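Local coordinates for putative extracellular solute-binding protein (Bordetella bronchiseptica, PDB 4P56) that binds mandelate and, as a family 7 solute-binding protein, probably delivers it to a TRAP transporter in the periplasm, at residues I222-P230 against E289-I300; R98-V106 against W314-G322. All blocks are in the same frame, centred on the assembly; numbering follows the deposited sequence.

Contact 1: residues I222-P230 against E289-I300; sequences IIRHATEFP and EIELVKADDALI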
loop_
_atom_site.group_PDB
_atom_site.type_symbol
_atom_site.label_atom_id
_atom_site.label_comp_id
_atom_site.label_asym_id
_atom_site.label_seq_id
_atom_site.Cartn_x
_atom_site.Cartn_y
_atom_site.Cartn_z
ATOM N N ILE A 222 -13.865 -13.901 11.963
ATOM C CA ILE A 222 -14.866 -12.847 12.123
ATOM C C ILE A 222 -15.545 -12.516 10.785
ATOM O O ILE A 222 -16.770 -12.427 10.682
ATOM C CB ILE A 222 -14.205 -11.551 12.605
ATOM C CG1 ILE A 222 -13.611 -11.725 14.012
ATOM C CG2 ILE A 222 -15.206 -10.422 12.580
ATOM C CD1 ILE A 222 -12.664 -10.586 14.397
ATOM N N ILE A 223 -14.721 -12.274 9.780
ATOM C CA ILE A 223 -15.197 -11.934 8.445
ATOM C C ILE A 223 -15.888 -13.153 7.814
ATOM O O ILE A 223 -15.306 -14.229 7.750
ATOM C CB ILE A 223 -14.028 -11.489 7.547
ATOM C CG1 ILE A 223 -13.400 -10.186 8.057
ATOM C CG2 ILE A 223 -14.460 -11.333 6.090
ATOM C CD1 ILE A 223 -14.324 -8.971 8.064
ATOM N N ARG A 224 -17.128 -12.978 7.361
ATOM C CA ARG A 224 -17.853 -14.044 6.666
ATOM C C ARG A 224 -18.213 -13.724 5.208
ATOM O O ARG A 224 -18.858 -14.532 4.543
ATOM C CB ARG A 224 -19.159 -14.394 7.401
ATOM C CG ARG A 224 -18.992 -14.689 8.878
ATOM C CD ARG A 224 -18.094 -15.890 9.131
ATOM N NE ARG A 224 -18.514 -17.066 8.377
ATOM C CZ ARG A 224 -19.306 -18.043 8.829
ATOM N NH1 ARG A 224 -19.798 -18.033 10.070
ATOM N NH2 ARG A 224 -19.601 -19.058 8.024
ATOM N N HIS A 225 -17.817 -12.550 4.724
ATOM C CA HIS A 225 -18.238 -12.097 3.401
ATOM C C HIS A 225 -17.112 -11.338 2.735
ATOM O O HIS A 225 -16.388 -10.585 3.387
ATOM C CB HIS A 225 -19.460 -11.191 3.521
ATOM C CG HIS A 225 -20.641 -11.852 4.172
ATOM N ND1 HIS A 225 -21.588 -12.563 3.467
ATOM C CD2 HIS A 225 -21.031 -11.894 5.469
ATOM C CE1 HIS A 225 -22.502 -13.026 4.302
ATOM N NE2 HIS A 225 -22.180 -12.648 5.525
ATOM N N ALA A 226 -16.936 -11.569 1.445
ATOM C CA ALA A 226 -15.927 -10.844 0.677
ATOM C C ALA A 226 -16.421 -10.641 -0.745
ATOM O O ALA A 226 -16.930 -11.587 -1.367
ATOM C CB ALA A 226 -14.601 -11.629 0.647
ATOM N N THR A 227 -16.214 -9.437 -1.275
ATOM C CA THR A 227 -16.516 -9.148 -2.679
ATOM C C THR A 227 -15.269 -8.665 -3.365
ATOM O O THR A 227 -14.646 -7.706 -2.939
ATOM C CB THR A 227 -17.634 -8.108 -2.823
ATOM O OG1 THR A 227 -18.820 -8.647 -2.214
ATOM C CG2 THR A 227 -17.904 -7.807 -4.317
ATOM N N GLU A 228 -14.884 -9.381 -4.407
ATOM C CA GLU A 228 -13.689 -9.062 -5.158
ATOM C C GLU A 228 -14.097 -8.345 -6.419
ATOM O O GLU A 228 -15.195 -8.537 -6.925
ATOM C CB GLU A 228 -12.934 -10.328 -5.527
ATOM C CG GLU A 228 -12.413 -11.118 -4.346
ATOM C CD GLU A 228 -11.603 -12.286 -4.822
ATOM O OE1 GLU A 228 -12.190 -13.364 -5.005
ATOM O OE2 GLU A 228 -10.386 -12.113 -5.086
ATOM N N PHE A 229 -13.179 -7.530 -6.925
ATOM C CA PHE A 229 -13.421 -6.695 -8.085
ATOM C C PHE A 229 -12.247 -6.861 -9.042
ATOM O O PHE A 229 -11.095 -6.873 -8.608
ATOM C CB PHE A 229 -13.448 -5.238 -7.641
ATOM C CG PHE A 229 -14.661 -4.857 -6.838
ATOM C CD1 PHE A 229 -14.716 -5.106 -5.479
ATOM C CD2 PHE A 229 -15.735 -4.233 -7.448
ATOM C CE1 PHE A 229 -15.814 -4.749 -4.748
ATOM C CE2 PHE A 229 -16.834 -3.883 -6.722
ATOM C CZ PHE A 229 -16.867 -4.132 -5.359
ATOM N N PRO A 230 -12.525 -6.943 -10.342
ATOM C CA PRO A 230 -11.436 -7.047 -11.304
ATOM C C PRO A 230 -10.513 -5.849 -11.232
ATOM O O PRO A 230 -10.956 -4.704 -11.326
ATOM C CB PRO A 230 -12.161 -7.108 -12.653
ATOM C CG PRO A 230 -13.488 -7.728 -12.320
ATOM C CD PRO A 230 -13.841 -7.120 -10.980
ATOM N N GLU A 289 -16.199 -21.016 4.263
ATOM C CA GLU A 289 -16.757 -20.373 5.444
ATOM C C GLU A 289 -17.045 -18.895 5.161
ATOM O O GLU A 289 -17.900 -18.276 5.784
ATOM C CB GLU A 289 -15.837 -20.590 6.648
ATOM C CG GLU A 289 -15.299 -22.050 6.683
ATOM C CD GLU A 289 -15.174 -22.652 8.073
ATOM O OE1 GLU A 289 -15.627 -22.028 9.055
ATOM O OE2 GLU A 289 -14.624 -23.774 8.179
ATOM N N ILE A 290 -16.346 -18.350 4.184
ATOM C CA ILE A 290 -16.624 -17.014 3.699
ATOM C C ILE A 290 -17.515 -17.124 2.489
ATOM O O ILE A 290 -17.276 -17.975 1.639
ATOM C CB ILE A 290 -15.327 -16.336 3.274
ATOM C CG1 ILE A 290 -14.475 -16.059 4.509
ATOM C CG2 ILE A 290 -15.604 -15.031 2.546
ATOM C CD1 ILE A 290 -13.048 -15.628 4.161
ATOM N N GLU A 291 -18.549 -16.288 2.416
ATOM C CA GLU A 291 -19.346 -16.195 1.193
ATOM C C GLU A 291 -18.640 -15.274 0.218
ATOM O O GLU A 291 -18.593 -14.052 0.386
ATOM C CB GLU A 291 -20.759 -15.686 1.448
ATOM C CG GLU A 291 -21.598 -15.657 0.171
ATOM C CD GLU A 291 -22.979 -15.050 0.348
ATOM O OE1 GLU A 291 -23.329 -14.645 1.482
ATOM O OE2 GLU A 291 -23.728 -14.999 -0.657
ATOM N N LEU A 292 -18.099 -15.869 -0.835
ATOM C CA LEU A 292 -17.217 -15.154 -1.734
ATOM C C LEU A 292 -17.970 -14.671 -2.978
ATOM O O LEU A 292 -18.552 -15.469 -3.711
ATOM C CB LEU A 292 -16.091 -16.093 -2.136
ATOM C CG LEU A 292 -15.021 -15.487 -3.041
ATOM C CD1 LEU A 292 -14.338 -14.288 -2.379
ATOM C CD2 LEU A 292 -13.974 -16.553 -3.417
ATOM N N VAL A 293 -17.947 -13.368 -3.223
ATOM C CA VAL A 293 -18.670 -12.784 -4.348
ATOM C C VAL A 293 -17.683 -12.222 -5.357
ATOM O O VAL A 293 -16.656 -11.649 -4.975
ATOM C CB VAL A 293 -19.621 -11.664 -3.853
ATOM C CG1 VAL A 293 -20.329 -10.975 -5.014
ATOM C CG2 VAL A 293 -20.629 -12.234 -2.894
ATOM N N LYS A 294 -17.968 -12.423 -6.642
ATOM C CA LYS A 294 -17.285 -11.679 -7.698
ATOM C C LYS A 294 -18.225 -10.561 -8.115
ATOM O O LYS A 294 -19.343 -10.816 -8.546
ATOM C CB LYS A 294 -16.955 -12.556 -8.899
ATOM C CG LYS A 294 -16.245 -11.802 -10.033
ATOM C CD LYS A 294 -15.666 -12.780 -11.064
ATOM C CE LYS A 294 -14.931 -12.089 -12.211
ATOM N NZ LYS A 294 -15.839 -11.553 -13.272
ATOM N N ALA A 295 -17.769 -9.321 -7.994
ATOM C CA ALA A 295 -18.606 -8.178 -8.336
ATOM C C ALA A 295 -19.190 -8.382 -9.719
ATOM O O ALA A 295 -18.454 -8.637 -10.660
ATOM C CB ALA A 295 -17.780 -6.886 -8.307
ATOM N N ASP A 296 -20.502 -8.268 -9.865
ATOM C CA ASP A 296 -21.089 -8.452 -11.201
ATOM C C ASP A 296 -20.973 -7.147 -11.970
ATOM O O ASP A 296 -20.562 -6.139 -11.395
ATOM C CB ASP A 296 -22.518 -8.998 -11.144
ATOM C CG ASP A 296 -23.518 -8.014 -10.564
ATOM O OD1 ASP A 296 -23.220 -6.820 -10.446
ATOM O OD2 ASP A 296 -24.641 -8.448 -10.250
ATOM N N ASP A 297 -21.279 -7.168 -13.266
ATOM C CA ASP A 297 -21.024 -6.008 -14.115
ATOM C C ASP A 297 -21.762 -4.766 -13.628
ATOM O O ASP A 297 -21.264 -3.655 -13.787
ATOM C CB ASP A 297 -21.383 -6.291 -15.582
ATOM C CG ASP A 297 -20.465 -7.318 -16.225
ATOM O OD1 ASP A 297 -19.335 -7.506 -15.730
ATOM O OD2 ASP A 297 -20.866 -7.937 -17.227
ATOM N N ALA A 298 -22.956 -4.948 -13.055
ATOM C CA ALA A 298 -23.752 -3.801 -12.594
ATOM C C ALA A 298 -23.074 -3.128 -11.397
ATOM O O ALA A 298 -22.984 -1.901 -11.318
ATOM C CB ALA A 298 -25.179 -4.234 -12.237
ATOM N N LEU A 299 -22.577 -3.934 -10.470
ATOM C CA LEU A 299 -21.917 -3.372 -9.292
ATOM C C LEU A 299 -20.645 -2.620 -9.654
ATOM O O LEU A 299 -20.402 -1.531 -9.149
ATOM C CB LEU A 299 -21.613 -4.476 -8.298
ATOM C CG LEU A 299 -20.786 -4.088 -7.086
ATOM C CD1 LEU A 299 -21.447 -2.974 -6.300
ATOM C CD2 LEU A 299 -20.612 -5.344 -6.226
ATOM N N ILE A 300 -19.835 -3.217 -10.519
ATOM C CA ILE A 300 -18.639 -2.579 -11.031
ATOM C C ILE A 300 -18.998 -1.234 -11.667
ATOM O O ILE A 300 -18.396 -0.211 -11.350
ATOM C CB ILE A 300 -17.945 -3.493 -12.077
ATOM C CG1 ILE A 300 -17.318 -4.729 -11.394
ATOM C CG2 ILE A 300 -16.875 -2.730 -12.867
ATOM C CD1 ILE A 300 -16.970 -5.849 -12.382
HETATM O O HOH W 1 -20.891 -16.817 5.042
HETATM O O HOH W 2 -20.825 -12.270 0.630
HETATM O O HOH W 3 -14.568 -13.499 -5.860
#
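The F229 ring takes the A295 methyl over one face: A295 CB lies 3.8 Å from the ring centroid and 28° off the normal, a CH-pi contact. L299 CG and I300 CG1 approach the same ring obliquely. At the other end of the contact, the R224 guanidinium is met at its edge, where NE and NH2 both donate to E289 O, each at 2.9 Å, with the oxygen close to the guanidinium plane. The R224 chain is bent at chi2 (-62°) and chi3, which brings the guanidinium edge to this oxygen. E291 OE1 lies at the edge of the H225 ring, near its plane, and a water joins H225 ND1 to E291 O.

Between these ends five backbone bonds form the ladder, running in turn from E291 N to R224 O, A226 N to E291 O, V293 N to A226 O, E228 N to V293 O and A295 N to E228 O. V293 N to A226 O is short at 2.8 Å, A226 N to E291 O longer at 3.2 Å. A226 CB packs on L292 CD1 at 4.0 Å, sharing its face with E228, whose carboxylate forms a salt bridge with R282. T227 lies beside V293 on the other face, its OG1 bonded to V158 O. P230 CD meets I300 CD1 at 3.7 Å.

The strand axes run 17° apart in the same direction, so this is parallel pairing at the margin of a mixed sheet: 291-294 is its outermost strand, and 225-228 also pairs antiparallel with 149-153, where R224 and H225 both face T153 in a classic beta bulge.

Contact 2: residues R98-V106 against W314-G322; sequences RFQLTKFAV and WLDAAKAKG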
loop_
_atom_site.group_PDB
_atom_site.type_symbol
_atom_site.label_atom_id
_atom_site.label_comp_id
_atom_site.label_asym_id
_atom_site.label_seq_id
_atom_site.Cartn_x
_atom_site.Cartn_y
_atom_site.Cartn_z
ATOM N N ARG A 98 -1.234 14.734 2.021
ATOM C CA ARG A 98 0.211 14.903 1.842
ATOM C C ARG A 98 0.873 14.169 0.681
ATOM O O ARG A 98 2.004 14.502 0.244
ATOM C CB ARG A 98 0.900 14.509 3.148
ATOM C CG ARG A 98 0.567 15.534 4.222
ATOM C CD ARG A 98 1.648 15.637 5.274
ATOM N NE ARG A 98 1.201 16.435 6.416
ATOM C CZ ARG A 98 1.389 17.748 6.568
ATOM N NH1 ARG A 98 2.011 18.485 5.647
ATOM N NH2 ARG A 98 0.942 18.330 7.662
ATOM N N PHE A 99 0.162 13.166 0.210
ATOM C CA PHE A 99 0.632 12.262 -0.832
ATOM C C PHE A 99 -0.453 12.131 -1.894
ATOM O O PHE A 99 -0.711 11.046 -2.432
ATOM C CB PHE A 99 1.016 10.906 -0.249
ATOM C CG PHE A 99 2.192 10.983 0.665
ATOM C CD1 PHE A 99 3.477 11.235 0.159
ATOM C CD2 PHE A 99 2.032 10.855 2.037
ATOM C CE1 PHE A 99 4.582 11.350 1.020
ATOM C CE2 PHE A 99 3.137 11.000 2.907
ATOM C CZ PHE A 99 4.413 11.239 2.391
ATOM N N GLN A 100 -1.056 13.261 -2.230
ATOM C CA GLN A 100 -2.107 13.276 -3.236
ATOM C C GLN A 100 -1.621 12.762 -4.574
ATOM O O GLN A 100 -2.406 12.163 -5.329
ATOM C CB GLN A 100 -2.656 14.691 -3.455
ATOM C CG GLN A 100 -3.101 15.401 -2.211
ATOM C CD GLN A 100 -3.480 16.865 -2.486
ATOM O OE1 GLN A 100 -4.125 17.180 -3.504
ATOM N NE2 GLN A 100 -3.067 17.765 -1.588
ATOM N N LEU A 101 -0.343 12.978 -4.887
ATOM C CA LEU A 101 0.174 12.556 -6.178
ATOM C C LEU A 101 0.276 11.024 -6.323
ATOM O O LEU A 101 0.419 10.544 -7.425
ATOM C CB LEU A 101 1.555 13.183 -6.496
ATOM C CG LEU A 101 1.557 14.715 -6.615
ATOM C CD1 LEU A 101 2.943 15.273 -6.953
ATOM C CD2 LEU A 101 0.559 15.122 -7.677
ATOM N N THR A 102 0.246 10.270 -5.236
ATOM C CA THR A 102 0.335 8.808 -5.360
ATOM C C THR A 102 -0.960 8.150 -5.840
ATOM O O THR A 102 -0.963 6.975 -6.180
ATOM C CB THR A 102 0.748 8.139 -4.033
ATOM O OG1 THR A 102 -0.292 8.320 -3.064
ATOM C CG2 THR A 102 2.065 8.722 -3.534
ATOM N N LYS A 103 -2.049 8.899 -5.857
ATOM C CA LYS A 103 -3.359 8.315 -6.078
ATOM C C LYS A 103 -3.586 7.767 -7.508
ATOM O O LYS A 103 -4.480 6.967 -7.708
ATOM C CB LYS A 103 -4.448 9.300 -5.676
ATOM C CG LYS A 103 -4.605 9.406 -4.137
ATOM C CD LYS A 103 -5.767 10.309 -3.720
ATOM C CE LYS A 103 -5.912 10.331 -2.185
ATOM N NZ LYS A 103 -7.140 11.078 -1.738
ATOM N N PHE A 104 -2.782 8.187 -8.485
ATOM C CA PHE A 104 -2.897 7.642 -9.854
ATOM C C PHE A 104 -2.711 6.128 -9.847
ATOM O O PHE A 104 -3.243 5.430 -10.714
ATOM C CB PHE A 104 -1.840 8.258 -10.773
ATOM C CG PHE A 104 -0.452 7.775 -10.489
ATOM C CD1 PHE A 104 0.326 8.399 -9.531
ATOM C CD2 PHE A 104 0.067 6.679 -11.146
ATOM C CE1 PHE A 104 1.582 7.970 -9.238
ATOM C CE2 PHE A 104 1.368 6.222 -10.858
ATOM C CZ PHE A 104 2.121 6.853 -9.887
ATOM N N ALA A 105 -1.949 5.606 -8.881
ATOM C CA ALA A 105 -1.507 4.207 -8.920
ATOM C C ALA A 105 -2.476 3.238 -8.257
ATOM O O ALA A 105 -2.266 2.022 -8.315
ATOM C CB ALA A 105 -0.143 4.060 -8.254
ATOM N N VAL A 106 -3.529 3.772 -7.654
ATOM C CA VAL A 106 -4.378 2.982 -6.765
ATOM C C VAL A 106 -5.876 3.158 -7.051
ATOM O O VAL A 106 -6.725 2.788 -6.233
ATOM C CB VAL A 106 -4.088 3.287 -5.271
ATOM C CG1 VAL A 106 -2.692 2.899 -4.941
ATOM C CG2 VAL A 106 -4.333 4.773 -4.929
ATOM N N TRP A 314 -7.127 13.937 -9.333
ATOM C CA TRP A 314 -5.699 13.720 -9.352
ATOM C C TRP A 314 -5.015 14.614 -10.402
ATOM O O TRP A 314 -3.986 15.224 -10.125
ATOM C CB TRP A 314 -5.363 12.239 -9.602
ATOM C CG TRP A 314 -3.943 12.025 -9.597
ATOM C CD1 TRP A 314 -3.143 11.789 -8.492
ATOM C CD2 TRP A 314 -3.066 12.042 -10.728
ATOM N NE1 TRP A 314 -1.845 11.711 -8.890
ATOM C CE2 TRP A 314 -1.769 11.845 -10.252
ATOM C CE3 TRP A 314 -3.256 12.201 -12.101
ATOM C CZ2 TRP A 314 -0.661 11.801 -11.094
ATOM C CZ3 TRP A 314 -2.165 12.162 -12.932
ATOM C CH2 TRP A 314 -0.880 11.963 -12.426
ATOM N N LEU A 315 -5.575 14.686 -11.605
ATOM C CA LEU A 315 -5.035 15.610 -12.602
ATOM C C LEU A 315 -4.923 17.031 -12.044
ATOM O O LEU A 315 -3.905 17.720 -12.243
ATOM C CB LEU A 315 -5.900 15.578 -13.866
ATOM C CG LEU A 315 -5.728 14.283 -14.668
ATOM C CD1 LEU A 315 -6.815 14.202 -15.750
ATOM C CD2 LEU A 315 -4.346 14.172 -15.326
ATOM N N ASP A 316 -5.952 17.481 -11.331
ATOM C CA ASP A 316 -5.935 18.861 -10.818
ATOM C C ASP A 316 -4.795 19.050 -9.813
ATOM O O ASP A 316 -4.157 20.108 -9.782
ATOM C CB ASP A 316 -7.255 19.223 -10.132
ATOM C CG ASP A 316 -8.422 19.377 -11.110
ATOM O OD1 ASP A 316 -8.215 19.536 -12.340
ATOM O OD2 ASP A 316 -9.574 19.335 -10.616
ATOM N N ALA A 317 -4.546 18.025 -8.998
ATOM C CA ALA A 317 -3.469 18.050 -7.985
ATOM C C ALA A 317 -2.112 18.006 -8.672
ATOM O O ALA A 317 -1.157 18.685 -8.253
ATOM C CB ALA A 317 -3.624 16.869 -6.992
ATOM N N ALA A 318 -2.029 17.230 -9.745
ATOM C CA ALA A 318 -0.776 17.121 -10.514
ATOM C C ALA A 318 -0.426 18.472 -11.107
ATOM O O ALA A 318 0.739 18.928 -11.066
ATOM C CB ALA A 318 -0.928 16.095 -11.650
ATOM N N LYS A 319 -1.437 19.140 -11.642
ATOM C CA LYS A 319 -1.223 20.458 -12.241
ATOM C C LYS A 319 -0.779 21.434 -11.161
ATOM O O LYS A 319 0.135 22.247 -11.373
ATOM C CB LYS A 319 -2.503 20.961 -12.916
ATOM C CG LYS A 319 -2.349 22.298 -13.592
ATOM C CD LYS A 319 -3.681 22.798 -14.185
ATOM C CE LYS A 319 -3.456 23.867 -15.238
ATOM N NZ LYS A 319 -4.741 24.267 -15.881
ATOM N N ALA A 320 -1.426 21.365 -10.001
ATOM C CA ALA A 320 -1.050 22.254 -8.887
ATOM C C ALA A 320 0.416 22.021 -8.474
ATOM O O ALA A 320 1.113 22.955 -8.114
ATOM C CB ALA A 320 -1.974 22.048 -7.692
ATOM N N LYS A 321 0.877 20.773 -8.533
ATOM C CA LYS A 321 2.218 20.463 -8.108
ATOM C C LYS A 321 3.240 20.664 -9.213
ATOM O O LYS A 321 4.429 20.369 -9.019
ATOM C CB LYS A 321 2.325 19.016 -7.605
ATOM C CG LYS A 321 1.630 18.774 -6.284
ATOM C CD LYS A 321 2.318 19.504 -5.130
ATOM C CE LYS A 321 1.747 19.037 -3.780
ATOM N NZ LYS A 321 2.354 19.680 -2.588
ATOM N N GLY A 322 2.805 21.122 -10.378
ATOM C CA GLY A 322 3.755 21.454 -11.418
ATOM C C GLY A 322 4.263 20.252 -12.198
ATOM O O GLY A 322 5.285 20.326 -12.860
#
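W314 NE1 donates to L101 O at 2.9 Å, the one hydrogen bond between the two segments. The oxygen lies near the indole plane, but the donor stands well above the carbonyl plane, with a C=O...N angle of only 102°, so it is not aimed at a lone pair. With chi1 at -179°, CG of W314 is trans to the main-chain nitrogen, which carries the indole out toward the 3-10 segment.

The two faces of the indole are packed differently. F104 CB sits over one, 3.8 Å from the centroid of the six-membered ring, as a CH-pi contact; A318 CB lies against the opposite face, offset toward the rim. The F104 and W314 rings are themselves oblique, their planes 55° apart. At the indole edge, Q100 O comes within 3.3 Å of W314 CD1.

One turn along the helix, L101 CD2 rests on A318 CA at 3.7 Å; just beyond the helix end, L101 CD1 touches K321 CG at 3.8 Å. Q100 OE1 meets the A317 methyl, while Q100 NE2 is hydrogen-bonded to G97 O.

The 3-10 segment thus bridges helix 310-320 to its neighbours: F104 reaches helix 114-129 and stacks edge-to-face with F332 of helix 325-340, and K103 forms a salt bridge to D178 of helix 174-182.

In the fold
From the N terminus the chain runs through strand 87-91 to residues 98-106, whose partner in contact 2 lies far ahead. It then builds helix 114-129 and four strands of the six-stranded mixed sheet, arriving at 222-230. From there 58 residues, largely helical, lead to 289-300, where contact 1 closes a loop by adding strand 291-294 to the sheet margin. Helix 297-307 is followed, after a short break, by helix 310-320, which closes the much longer loop of contact 2. Contact 1 is therefore nested inside contact 2. Their centres are 30 Å apart and their nearest atoms about 10 Å: one completes a sheet, the other packs helix 310-320 against a 3-10 segment.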